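Local coordinates for protein methylaspartate ammonia-lyase (Citrobacter amalonaticus, PDB 1KKO) that catalyses the magnesium-dependent, reversible elimination of ammonia from (2S,3S)-3-methyl-L-aspartate to give mesaconate, a step in the degradation of glutamate, at residues P282-M287 / V317-A322; I185-D190 / G390-L395; F17-A22 / D37-G42. One frame throughout, in Å; residues are numbered along the deposited sequence.

Interactions 1 and 2 belong to the C-terminal TIM barrel, on opposite sides of the chain's centre, with nearest atoms about 22 Å apart; interaction 3 lies in the N-terminal part. Interaction 2 is buried and mixes charge with apolar packing: it brings the first and last helical regions of the barrel together beside the second subunit, whose residues hydrogen-bond to its lysine and aspartate. Interaction 1, partly buried, joins two successive barrel helices through carbon alone, an isoleucine over a phenylalanine ring. Interaction 3 is partly buried at the surface, holds a helix start to an irregular loop, and relies on one aspartate that gathers hydrogen bonds from both segments.

Interaction 1: residues P282-M287 / V317-A322; sequences PDQIRM and VDFTDA
Asp318 is the first residue of 317-322 to meet Ile285, at a place where two successive outer helices of the TIM barrel, 281-298 and 313-321, run side by side; their short axes pass 10.2 Å apart at 30°, the nearly parallel course expected of neighbouring helices in a beta/alpha barrel. Asp318 offers only the base of its side chain, CB lying 4.0 Å from Ile285 CD1. Its carboxylate is engaged outside the two segments, in a salt bridge with Lys281 and a hydrogen bond from Gln314, so a residue with an apolar stem and a charged tip suits this half-covered site.

Phe319 follows, and its ring is the surface on which Ile285 packs. Its CG stands anti to the carbonyl carbon (chi1 -83°), and from there the ring extends to Ile285, whose CG1 sits over the ring centre, 3.5 Å from the centroid and only 6° off the normal, a CH-pi contact. The ring edge is used too: Gln284 CG lies near the ring plane, 3.9 Å from Phe319 CZ. The amide of Gln284 turns to the backbone instead, OE1 taking the N-H of Ala278 and NE2 giving to the carbonyl of Val276, which satisfies a buried amide; the Gln284 side chain is about 7 Å from that of the magnesium ligand Asp307.

One turn after Asp318 comes Ala322, small enough to let the branched side chain of Ile285 come close. Its methyl CB meets Ile285 CG2 at 3.4 Å, tighter than ordinary carbon packing.

Interaction 2: residues I185-D190 / G390-L395; sequences ILKGVD and GFDEGL
Lys187 starts its path across the contact beside Leu395, with CB 3.7 Å from Leu395 CD2. CG stands anti to the carbonyl carbon (chi1 -68°), and the chain is extended from there on. CD stays against the same methyl, 3.8 Å from Leu395 CD2, while Phe391 CE1 approaches it obliquely at 4.2 Å. CE passes on toward Asp392, and NZ closes a salt bridge, 2.9 Å from Asp392 OD1, which it meets 37° out of the carboxylate plane. A water accepts from Lys187 NZ at 2.8 Å and donates to Asp392 O at 2.7 Å, giving a second link between the same residues. The second subunit completes the site: the carbonyl oxygens of its Ser13 and Phe15 also accept from NZ, which thus has more acceptors around it than hydrogens, and its Tyr16 bonds Asp392 OD1. Lys183 pairs with Asp392 OD2, so the buried carboxylate is probably balanced by two lysines. A long lysine suits the place, its methylenes serving the apolar wall and its ammonium the polar end.

Beyond Gly188, which ends helix 179-186 as the C-prime residue of a Schellman motif, Val189 sends CG2 to the edge of the Phe391 ring, 3.4 Å from Phe391 CZ. The Phe391 side chain, at the N-cap position of helix 392-410, is about 7 Å from that of the substrate-binding Gln172. The contact thus joins the first and last helical regions of the TIM barrel where the circle closes, at the dimer interface.

Interaction 3: residues F17-A22 / D37-G42; sequences FDDQQA and DPVTPG
Asp19 and Thr40 bring their CA atoms to 6.1 Å and Ala22 and Pro38 theirs to 5.6 Å, as the irregular loop 37-42 passes over the turn where strand 3-18 gives way to helix 20-24. Asp19 carries most of the contact. With CG anti to its backbone N (chi1 -177°), its carboxylate is directed at the loop, where OD2 accepts from two successive backbone amides, Val39 N at 2.8 Å and Thr40 N at 2.9 Å. The two donors come on the syn side, from opposite faces of the carboxylate plane, and the bond from Thr40 is almost straight at 174°. Pro38 has no N-H to give; its CB lies close by OD2.

The other oxygen looks both ways. OD1 takes the hydroxyl proton of Thr40 OG1 at 2.7 Å from above one face and the N-H of Ala22 at 3.1 Å from the other face; this last is the capping bond of Asp19, which sits at the N-cap position of helix 20-24. Four donors therefore grip a buried carboxylate, which should favour its charged form. An aspartate is short enough to cap the helix and reach the loop at once. The whole belongs to the N-terminal, enolase-type part of the enzyme, at the end of an outer strand of its three-stranded antiparallel sheet; next door, Asp18 makes a salt bridge with Arg47.

Beside the carboxylate, Val39 CG2 rests 3.6 Å from Gln21 CG and also faces the Ala22 methyl. A water donates to Thr40 OG1 at 2.8 Å and accepts from Gln21 N.

Interaction 1: residues P282-M287 / V317-A322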
ATOM      1  N   PRO A 282     -35.222  -0.279  -4.913  1.00 19.27           N
ATOM      2  CA  PRO A 282     -36.300   0.667  -5.238  1.00 19.20           C
ATOM      3  C   PRO A 282     -36.590   1.683  -4.128  1.00 18.56           C
ATOM      4  O   PRO A 282     -36.767   2.872  -4.420  1.00 18.42           O
ATOM      5  CB  PRO A 282     -37.509  -0.235  -5.507  1.00 19.83           C
ATOM      6  CG  PRO A 282     -36.955  -1.566  -5.775  1.00 20.48           C
ATOM      7  CD  PRO A 282     -35.661  -1.677  -5.005  1.00 19.67           C
ATOM      8  N   ASP A 283     -36.634   1.241  -2.875  1.00 18.08           N
ATOM      9  CA  ASP A 283     -36.884   2.162  -1.775  1.00 18.19           C
ATOM     10  C   ASP A 283     -35.703   3.118  -1.563  1.00 17.46           C
ATOM     11  O   ASP A 283     -35.899   4.252  -1.156  1.00 17.51           O
ATOM     12  CB  ASP A 283     -37.176   1.415  -0.472  1.00 18.56           C
ATOM     13  CG  ASP A 283     -38.518   0.700  -0.485  1.00 20.56           C
ATOM     14  OD1 ASP A 283     -39.379   1.019  -1.338  1.00 22.84           O
ATOM     15  OD2 ASP A 283     -38.783  -0.187   0.342  1.00 21.86           O
ATOM     16  N   GLN A 284     -34.482   2.646  -1.815  1.00 16.81           N
ATOM     17  CA  GLN A 284     -33.302   3.489  -1.654  1.00 16.09           C
ATOM     18  C   GLN A 284     -33.333   4.642  -2.667  1.00 15.87           C
ATOM     19  O   GLN A 284     -33.076   5.790  -2.320  1.00 15.35           O
ATOM     20  CB  GLN A 284     -32.031   2.654  -1.806  1.00 16.52           C
ATOM     21  CG  GLN A 284     -30.749   3.418  -1.529  1.00 16.20           C
ATOM     22  CD  GLN A 284     -30.604   3.858  -0.091  1.00 17.78           C
ATOM     23  OE1 GLN A 284     -31.334   3.393   0.790  1.00 20.22           O
ATOM     24  NE2 GLN A 284     -29.634   4.730   0.169  1.00 19.51           N
ATOM     25  N   ILE A 285     -33.675   4.320  -3.908  1.00 15.95           N
ATOM     26  CA  ILE A 285     -33.776   5.332  -4.950  1.00 16.33           C
ATOM     27  C   ILE A 285     -34.828   6.376  -4.561  1.00 16.32           C
ATOM     28  O   ILE A 285     -34.578   7.587  -4.613  1.00 16.47           O
ATOM     29  CB  ILE A 285     -34.108   4.679  -6.305  1.00 16.27           C
ATOM     30  CG1 ILE A 285     -32.899   3.874  -6.796  1.00 16.70           C
ATOM     31  CG2 ILE A 285     -34.519   5.732  -7.336  1.00 16.86           C
ATOM     32  CD1 ILE A 285     -33.151   3.110  -8.053  1.00 16.95           C
ATOM     33  N   ARG A 286     -35.994   5.905  -4.128  1.00 16.87           N
ATOM     34  CA  ARG A 286     -37.056   6.830  -3.735  1.00 17.48           C
ATOM     35  C   ARG A 286     -36.647   7.713  -2.555  1.00 17.39           C
ATOM     36  O   ARG A 286     -36.902   8.915  -2.536  1.00 17.15           O
ATOM     37  CB  ARG A 286     -38.329   6.064  -3.412  1.00 18.27           C
ATOM     38  CG  ARG A 286     -39.138   5.751  -4.641  1.00 20.20           C
ATOM     39  CD  ARG A 286     -40.484   5.159  -4.321  1.00 22.22           C
ATOM     40  NE  ARG A 286     -40.332   3.799  -3.825  1.00 23.94           N
ATOM     41  CZ  ARG A 286     -40.306   2.713  -4.585  1.00 25.49           C
ATOM     42  NH1 ARG A 286     -40.161   1.522  -4.019  1.00 26.35           N
ATOM     43  NH2 ARG A 286     -40.421   2.800  -5.906  1.00 26.36           N
HETATM   44  N   MSE A 287     -35.979   7.123  -1.576  1.00 17.84           N
HETATM   45  CA  MSE A 287     -35.560   7.869  -0.418  1.00 18.82           C
HETATM   46  C   MSE A 287     -34.530   8.950  -0.746  1.00 17.29           C
HETATM   47  O   MSE A 287     -34.627  10.086  -0.291  1.00 16.67           O
HETATM   48  CB  MSE A 287     -34.957   6.904   0.577  1.00 20.61           C
HETATM   49  CG  MSE A 287     -34.291   7.577   1.715  1.00 27.20           C
HETATM   50 SE   MSE A 287     -35.524   8.334   2.963  1.00 39.13          SE
HETATM   51  CE  MSE A 287     -37.020   7.186   2.762  1.00 37.77           C
ATOM     52  N   VAL A 317     -27.312   3.130 -13.640  1.00 11.84           N
ATOM     53  CA  VAL A 317     -28.240   3.704 -14.608  1.00 12.23           C
ATOM     54  C   VAL A 317     -29.559   4.054 -13.923  1.00 12.28           C
ATOM     55  O   VAL A 317     -30.096   5.152 -14.126  1.00 12.91           O
ATOM     56  CB  VAL A 317     -28.462   2.726 -15.770  1.00 12.57           C
ATOM     57  CG1 VAL A 317     -29.658   3.126 -16.621  1.00 13.45           C
ATOM     58  CG2 VAL A 317     -27.214   2.650 -16.618  1.00 13.09           C
ATOM     59  N   ASP A 318     -30.069   3.151 -13.090  1.00 12.37           N
ATOM     60  CA  ASP A 318     -31.350   3.370 -12.415  1.00 12.93           C
ATOM     61  C   ASP A 318     -31.303   4.536 -11.423  1.00 12.81           C
ATOM     62  O   ASP A 318     -32.232   5.358 -11.364  1.00 13.20           O
ATOM     63  CB  ASP A 318     -31.798   2.088 -11.715  1.00 12.98           C
ATOM     64  CG  ASP A 318     -32.152   0.970 -12.681  1.00 14.53           C
ATOM     65  OD1 ASP A 318     -32.402   1.228 -13.880  1.00 16.14           O
ATOM     66  OD2 ASP A 318     -32.210  -0.214 -12.308  1.00 17.43           O
ATOM     67  N   PHE A 319     -30.236   4.618 -10.630  1.00 12.18           N
ATOM     68  CA  PHE A 319     -30.099   5.736  -9.709  1.00 12.56           C
ATOM     69  C   PHE A 319     -29.969   7.062 -10.466  1.00 12.74           C
ATOM     70  O   PHE A 319     -30.489   8.089 -10.028  1.00 13.02           O
ATOM     71  CB  PHE A 319     -28.904   5.543  -8.764  1.00 12.46           C
ATOM     72  CG  PHE A 319     -29.190   4.685  -7.553  1.00 13.10           C
ATOM     73  CD1 PHE A 319     -29.282   3.308  -7.657  1.00 12.75           C
ATOM     74  CD2 PHE A 319     -29.335   5.268  -6.317  1.00 14.33           C
ATOM     75  CE1 PHE A 319     -29.527   2.534  -6.540  1.00 13.46           C
ATOM     76  CE2 PHE A 319     -29.578   4.493  -5.196  1.00 14.72           C
ATOM     77  CZ  PHE A 319     -29.662   3.133  -5.312  1.00 13.77           C
ATOM     78  N   THR A 320     -29.242   7.034 -11.576  1.00 12.46           N
ATOM     79  CA  THR A 320     -29.064   8.208 -12.422  1.00 12.55           C
ATOM     80  C   THR A 320     -30.373   8.662 -13.067  1.00 12.69           C
ATOM     81  O   THR A 320     -30.733   9.833 -12.989  1.00 13.30           O
ATOM     82  CB  THR A 320     -28.025   7.885 -13.490  1.00 13.11           C
ATOM     83  OG1 THR A 320     -26.760   7.640 -12.855  1.00 13.54           O
ATOM     84  CG2 THR A 320     -27.800   9.072 -14.431  1.00 13.44           C
ATOM     85  N   ASP A 321     -31.091   7.728 -13.677  1.00 12.58           N
ATOM     86  CA  ASP A 321     -32.316   8.075 -14.394  1.00 13.31           C
ATOM     87  C   ASP A 321     -33.355   8.670 -13.469  1.00 14.02           C
ATOM     88  O   ASP A 321     -34.186   9.450 -13.901  1.00 14.67           O
ATOM     89  CB  ASP A 321     -32.915   6.841 -15.043  1.00 13.51           C
ATOM     90  CG  ASP A 321     -32.124   6.343 -16.227  1.00 14.23           C
ATOM     91  OD1 ASP A 321     -31.211   7.052 -16.693  1.00 13.73           O
ATOM     92  OD2 ASP A 321     -32.391   5.244 -16.761  1.00 16.26           O
ATOM     93  N   ALA A 322     -33.334   8.270 -12.207  1.00 13.98           N
ATOM     94  CA  ALA A 322     -34.289   8.762 -11.229  1.00 14.55           C
ATOM     95  C   ALA A 322     -33.941  10.155 -10.693  1.00 15.20           C
ATOM     96  O   ALA A 322     -34.725  10.743  -9.960  1.00 16.23           O
ATOM     97  CB  ALA A 322     -34.367   7.778 -10.075  1.00 15.28           C
TER

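Interaction 2: residues I185-D190 / G390-L395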
ATOM      1  N   ILE A 185      -3.964  16.253   4.978  1.00 14.28           N
ATOM      2  CA  ILE A 185      -3.616  17.662   4.802  1.00 15.03           C
ATOM      3  C   ILE A 185      -2.138  17.773   4.417  1.00 14.60           C
ATOM      4  O   ILE A 185      -1.779  18.501   3.488  1.00 15.00           O
ATOM      5  CB  ILE A 185      -3.899  18.472   6.081  1.00 15.49           C
ATOM      6  CG1 ILE A 185      -5.401  18.531   6.353  1.00 16.27           C
ATOM      7  CG2 ILE A 185      -3.299  19.864   5.970  1.00 16.19           C
ATOM      8  CD1 ILE A 185      -5.750  18.905   7.772  1.00 17.01           C
ATOM      9  N   LEU A 186      -1.277  17.025   5.107  1.00 14.29           N
ATOM     10  CA  LEU A 186       0.153  17.047   4.789  1.00 15.15           C
ATOM     11  C   LEU A 186       0.410  16.659   3.347  1.00 14.81           C
ATOM     12  O   LEU A 186       1.359  17.141   2.741  1.00 15.61           O
ATOM     13  CB  LEU A 186       0.956  16.117   5.701  1.00 15.90           C
ATOM     14  CG  LEU A 186       1.176  16.609   7.129  1.00 17.39           C
ATOM     15  CD1 LEU A 186       1.852  15.565   7.988  1.00 19.17           C
ATOM     16  CD2 LEU A 186       1.990  17.894   7.106  1.00 18.59           C
ATOM     17  N   LYS A 187      -0.412  15.756   2.811  1.00 13.87           N
ATOM     18  CA  LYS A 187      -0.240  15.273   1.440  1.00 13.93           C
ATOM     19  C   LYS A 187      -1.201  15.906   0.423  1.00 13.89           C
ATOM     20  O   LYS A 187      -1.366  15.396  -0.683  1.00 14.56           O
ATOM     21  CB  LYS A 187      -0.275  13.743   1.418  1.00 13.86           C
ATOM     22  CG  LYS A 187       0.963  13.178   2.115  1.00 13.29           C
ATOM     23  CD  LYS A 187       1.061  11.678   2.119  1.00 13.78           C
ATOM     24  CE  LYS A 187       2.416  11.221   2.637  1.00 12.70           C
ATOM     25  NZ  LYS A 187       2.493   9.728   2.810  1.00 13.51           N
ATOM     26  N   GLY A 188      -1.805  17.035   0.807  1.00 13.82           N
ATOM     27  CA  GLY A 188      -2.613  17.858  -0.079  1.00 14.22           C
ATOM     28  C   GLY A 188      -3.753  17.147  -0.773  1.00 14.10           C
ATOM     29  O   GLY A 188      -4.066  17.428  -1.928  1.00 14.79           O
ATOM     30  N   VAL A 189      -4.422  16.263  -0.050  1.00 13.40           N
ATOM     31  CA  VAL A 189      -5.454  15.440  -0.664  1.00 13.70           C
ATOM     32  C   VAL A 189      -6.645  16.284  -1.120  1.00 13.36           C
ATOM     33  O   VAL A 189      -7.085  17.191  -0.413  1.00 14.17           O
ATOM     34  CB  VAL A 189      -5.854  14.301   0.280  1.00 13.97           C
ATOM     35  CG1 VAL A 189      -6.984  13.474  -0.290  1.00 15.52           C
ATOM     36  CG2 VAL A 189      -4.648  13.412   0.529  1.00 15.44           C
ATOM     37  N   ASP A 190      -7.167  15.992  -2.305  1.00 12.80           N
ATOM     38  CA  ASP A 190      -8.231  16.812  -2.889  1.00 12.87           C
ATOM     39  C   ASP A 190      -9.568  16.716  -2.160  1.00 12.73           C
ATOM     40  O   ASP A 190     -10.301  17.702  -2.081  1.00 13.29           O
ATOM     41  CB  ASP A 190      -8.485  16.420  -4.345  1.00 12.95           C
ATOM     42  CG  ASP A 190      -7.232  16.399  -5.189  1.00 14.03           C
ATOM     43  OD1 ASP A 190      -6.507  17.416  -5.236  1.00 16.28           O
ATOM     44  OD2 ASP A 190      -6.922  15.401  -5.863  1.00 13.66           O
ATOM     45  N   GLY A 390      -4.347   2.355   5.518  1.00 11.58           N
ATOM     46  CA  GLY A 390      -3.253   3.189   5.976  1.00 11.88           C
ATOM     47  C   GLY A 390      -3.208   4.556   5.330  1.00 11.26           C
ATOM     48  O   GLY A 390      -2.522   5.452   5.829  1.00 12.02           O
ATOM     49  N   PHE A 391      -3.950   4.703   4.230  1.00 10.77           N
ATOM     50  CA  PHE A 391      -4.035   5.906   3.399  1.00 11.05           C
ATOM     51  C   PHE A 391      -2.749   6.210   2.620  1.00 10.53           C
ATOM     52  O   PHE A 391      -2.782   6.415   1.404  1.00 10.69           O
ATOM     53  CB  PHE A 391      -4.493   7.153   4.179  1.00 11.55           C
ATOM     54  CG  PHE A 391      -4.160   8.423   3.464  1.00 12.17           C
ATOM     55  CD1 PHE A 391      -3.080   9.189   3.868  1.00 13.84           C
ATOM     56  CD2 PHE A 391      -4.857   8.814   2.323  1.00 12.91           C
ATOM     57  CE1 PHE A 391      -2.721  10.305   3.181  1.00 15.57           C
ATOM     58  CE2 PHE A 391      -4.477   9.948   1.641  1.00 14.48           C
ATOM     59  CZ  PHE A 391      -3.412  10.682   2.078  1.00 14.84           C
ATOM     60  N   ASP A 392      -1.615   6.234   3.300  1.00 10.36           N
ATOM     61  CA  ASP A 392      -0.370   6.629   2.642  1.00 10.55           C
ATOM     62  C   ASP A 392      -0.063   5.745   1.453  1.00 10.19           C
ATOM     63  O   ASP A 392       0.353   6.218   0.384  1.00 10.53           O
ATOM     64  CB  ASP A 392       0.795   6.558   3.625  1.00 11.25           C
ATOM     65  CG  ASP A 392       0.592   7.406   4.820  1.00 12.74           C
ATOM     66  OD1 ASP A 392       0.540   8.651   4.656  1.00 13.51           O
ATOM     67  OD2 ASP A 392       0.465   6.890   5.960  1.00 13.84           O
ATOM     68  N   GLU A 393      -0.231   4.446   1.656  1.00  9.90           N
ATOM     69  CA  GLU A 393       0.075   3.472   0.628  1.00  9.89           C
ATOM     70  C   GLU A 393      -0.842   3.637  -0.574  1.00  9.88           C
ATOM     71  O   GLU A 393      -0.389   3.630  -1.710  1.00 10.01           O
ATOM     72  CB  GLU A 393      -0.024   2.064   1.196  1.00 10.29           C
ATOM     73  CG  GLU A 393       0.956   1.774   2.329  1.00 10.52           C
ATOM     74  CD  GLU A 393       0.406   2.002   3.729  1.00 10.71           C
ATOM     75  OE1 GLU A 393       0.738   1.184   4.618  1.00 10.98           O
ATOM     76  OE2 GLU A 393      -0.312   2.995   3.966  1.00 11.05           O
ATOM     77  N   GLY A 394      -2.138   3.767  -0.329  1.00  9.80           N
ATOM     78  CA  GLY A 394      -3.078   3.961  -1.423  1.00  9.94           C
ATOM     79  C   GLY A 394      -2.782   5.240  -2.180  1.00  9.82           C
ATOM     80  O   GLY A 394      -2.931   5.279  -3.400  1.00 10.31           O
ATOM     81  N   LEU A 395      -2.384   6.299  -1.491  1.00  9.74           N
ATOM     82  CA  LEU A 395      -2.110   7.539  -2.198  1.00 10.09           C
ATOM     83  C   LEU A 395      -0.884   7.340  -3.086  1.00 10.17           C
ATOM     84  O   LEU A 395      -0.861   7.754  -4.245  1.00 10.53           O
ATOM     85  CB  LEU A 395      -1.889   8.707  -1.234  1.00 10.89           C
ATOM     86  CG  LEU A 395      -1.586  10.028  -1.950  1.00 11.06           C
ATOM     87  CD1 LEU A 395      -2.822  10.582  -2.662  1.00 11.86           C
ATOM     88  CD2 LEU A 395      -1.006  11.042  -0.967  1.00 12.16           C
TER
HETATM   89  O   HOH W   1       1.536   8.660   0.358  1.00 11.71           O

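Interaction 3: residues F17-A22 / D37-G42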
ATOM      1  N   PHE A  17     -12.158  -9.056   4.939  1.00 10.61           N
ATOM      2  CA  PHE A  17     -13.580  -9.271   4.719  1.00 11.36           C
ATOM      3  C   PHE A  17     -14.236  -9.199   6.087  1.00 11.74           C
ATOM      4  O   PHE A  17     -13.864  -9.958   6.986  1.00 12.38           O
ATOM      5  CB  PHE A  17     -13.849 -10.648   4.124  1.00 11.50           C
ATOM      6  CG  PHE A  17     -13.355 -10.821   2.717  1.00 11.58           C
ATOM      7  CD1 PHE A  17     -13.850 -10.027   1.705  1.00 12.31           C
ATOM      8  CD2 PHE A  17     -12.417 -11.786   2.409  1.00 12.49           C
ATOM      9  CE1 PHE A  17     -13.403 -10.191   0.414  1.00 12.86           C
ATOM     10  CE2 PHE A  17     -11.994 -11.948   1.109  1.00 13.32           C
ATOM     11  CZ  PHE A  17     -12.478 -11.142   0.126  1.00 12.53           C
ATOM     12  N   ASP A  18     -15.199  -8.293   6.231  1.00 12.41           N
ATOM     13  CA  ASP A  18     -15.915  -8.111   7.484  1.00 13.19           C
ATOM     14  C   ASP A  18     -17.384  -8.423   7.284  1.00 13.92           C
ATOM     15  O   ASP A  18     -17.990  -8.021   6.287  1.00 14.67           O
ATOM     16  CB  ASP A  18     -15.815  -6.668   7.943  1.00 13.24           C
ATOM     17  CG  ASP A  18     -14.494  -6.325   8.579  1.00 13.59           C
ATOM     18  OD1 ASP A  18     -13.700  -7.239   8.890  1.00 14.36           O
ATOM     19  OD2 ASP A  18     -14.196  -5.131   8.791  1.00 14.45           O
ATOM     20  N   ASP A  19     -17.942  -9.136   8.251  1.00 14.53           N
ATOM     21  CA  ASP A  19     -19.358  -9.461   8.249  1.00 15.10           C
ATOM     22  C   ASP A  19     -20.080  -8.226   8.795  1.00 15.52           C
ATOM     23  O   ASP A  19     -20.213  -8.053  10.007  1.00 15.19           O
ATOM     24  CB  ASP A  19     -19.569 -10.695   9.110  1.00 15.36           C
ATOM     25  CG  ASP A  19     -20.989 -11.161   9.128  1.00 16.49           C
ATOM     26  OD1 ASP A  19     -21.891 -10.347   8.855  1.00 16.07           O
ATOM     27  OD2 ASP A  19     -21.249 -12.340   9.426  1.00 18.38           O
ATOM     28  N   GLN A  20     -20.496  -7.338   7.891  1.00 15.89           N
ATOM     29  CA  GLN A  20     -21.085  -6.058   8.261  1.00 16.62           C
ATOM     30  C   GLN A  20     -22.319  -6.247   9.122  1.00 16.80           C
ATOM     31  O   GLN A  20     -22.545  -5.482  10.057  1.00 17.14           O
ATOM     32  CB  GLN A  20     -21.464  -5.250   7.021  1.00 17.13           C
ATOM     33  CG  GLN A  20     -21.752  -3.809   7.323  1.00 18.72           C
ATOM     34  CD  GLN A  20     -22.092  -3.022   6.087  1.00 20.51           C
ATOM     35  OE1 GLN A  20     -22.351  -3.597   5.038  1.00 21.13           O
ATOM     36  NE2 GLN A  20     -22.099  -1.705   6.209  1.00 23.30           N
ATOM     37  N   GLN A  21     -23.104  -7.271   8.817  1.00 16.87           N
ATOM     38  CA  GLN A  21     -24.323  -7.507   9.572  1.00 16.98           C
ATOM     39  C   GLN A  21     -23.985  -7.852  11.010  1.00 16.99           C
ATOM     40  O   GLN A  21     -24.601  -7.318  11.930  1.00 16.91           O
ATOM     41  CB  GLN A  21     -25.151  -8.619   8.952  1.00 17.20           C
ATOM     42  CG  GLN A  21     -26.503  -8.803   9.628  1.00 17.92           C
ATOM     43  CD  GLN A  21     -27.368  -7.567   9.523  1.00 19.87           C
ATOM     44  OE1 GLN A  21     -27.693  -6.930  10.530  1.00 22.24           O
ATOM     45  NE2 GLN A  21     -27.730  -7.207   8.301  1.00 19.65           N
ATOM     46  N   ALA A  22     -23.011  -8.742  11.204  1.00 16.43           N
ATOM     47  CA  ALA A  22     -22.631  -9.162  12.558  1.00 16.49           C
ATOM     48  C   ALA A  22     -22.082  -7.986  13.353  1.00 16.50           C
ATOM     49  O   ALA A  22     -22.325  -7.872  14.560  1.00 16.60           O
ATOM     50  CB  ALA A  22     -21.629 -10.286  12.509  1.00 16.62           C
ATOM     51  N   ASP A  37     -20.257 -15.102  16.726  1.00 21.36           N
ATOM     52  CA  ASP A  37     -20.371 -15.824  15.473  1.00 21.77           C
ATOM     53  C   ASP A  37     -20.785 -14.894  14.342  1.00 20.72           C
ATOM     54  O   ASP A  37     -21.482 -13.900  14.559  1.00 19.98           O
ATOM     55  CB  ASP A  37     -21.430 -16.923  15.602  1.00 22.51           C
ATOM     56  CG  ASP A  37     -21.063 -17.978  16.624  1.00 25.18           C
ATOM     57  OD1 ASP A  37     -19.860 -18.236  16.829  1.00 27.76           O
ATOM     58  OD2 ASP A  37     -21.922 -18.599  17.277  1.00 28.93           O
ATOM     59  N   PRO A  38     -20.353 -15.201  13.125  1.00 20.21           N
ATOM     60  CA  PRO A  38     -20.796 -14.442  11.964  1.00 20.11           C
ATOM     61  C   PRO A  38     -22.209 -14.877  11.619  1.00 20.57           C
ATOM     62  O   PRO A  38     -22.643 -15.931  12.099  1.00 21.00           O
ATOM     63  CB  PRO A  38     -19.813 -14.868  10.868  1.00 20.04           C
ATOM     64  CG  PRO A  38     -19.396 -16.212  11.248  1.00 20.11           C
ATOM     65  CD  PRO A  38     -19.427 -16.283  12.758  1.00 20.36           C
ATOM     66  N   VAL A  39     -22.911 -14.068  10.833  1.00 20.42           N
ATOM     67  CA  VAL A  39     -24.272 -14.388  10.387  1.00 20.83           C
ATOM     68  C   VAL A  39     -24.407 -14.376   8.861  1.00 21.25           C
ATOM     69  O   VAL A  39     -25.324 -14.982   8.312  1.00 22.07           O
ATOM     70  CB  VAL A  39     -25.324 -13.425  10.994  1.00 20.99           C
ATOM     71  CG1 VAL A  39     -25.360 -13.556  12.511  1.00 20.84           C
ATOM     72  CG2 VAL A  39     -25.077 -11.979  10.565  1.00 21.25           C
ATOM     73  N   THR A  40     -23.491 -13.704   8.173  1.00 21.28           N
ATOM     74  CA  THR A  40     -23.558 -13.591   6.722  1.00 21.36           C
ATOM     75  C   THR A  40     -23.021 -14.850   6.054  1.00 22.04           C
ATOM     76  O   THR A  40     -21.961 -15.359   6.418  1.00 21.55           O
ATOM     77  CB  THR A  40     -22.769 -12.362   6.270  1.00 20.95           C
ATOM     78  OG1 THR A  40     -23.383 -11.173   6.796  1.00 20.45           O
ATOM     79  CG2 THR A  40     -22.824 -12.194   4.744  1.00 20.60           C
ATOM     80  N   PRO A  41     -23.762 -15.356   5.072  1.00 23.16           N
ATOM     81  CA  PRO A  41     -23.368 -16.591   4.389  1.00 23.53           C
ATOM     82  C   PRO A  41     -21.952 -16.500   3.836  1.00 24.06           C
ATOM     83  O   PRO A  41     -21.584 -15.472   3.277  1.00 24.91           O
ATOM     84  CB  PRO A  41     -24.378 -16.721   3.239  1.00 23.74           C
ATOM     85  CG  PRO A  41     -25.451 -15.733   3.487  1.00 24.07           C
ATOM     86  CD  PRO A  41     -25.001 -14.778   4.532  1.00 23.38           C
ATOM     87  N   GLY A  42     -21.184 -17.566   4.011  1.00 24.08           N
ATOM     88  CA  GLY A  42     -19.817 -17.629   3.527  1.00 23.91           C
ATOM     89  C   GLY A  42     -18.813 -17.350   4.628  1.00 23.51           C
ATOM     90  O   GLY A  42     -17.731 -17.933   4.659  1.00 23.99           O
TER
HETATM   91  O   HOH W   2     -22.909  -8.568   5.976  1.00 18.57           O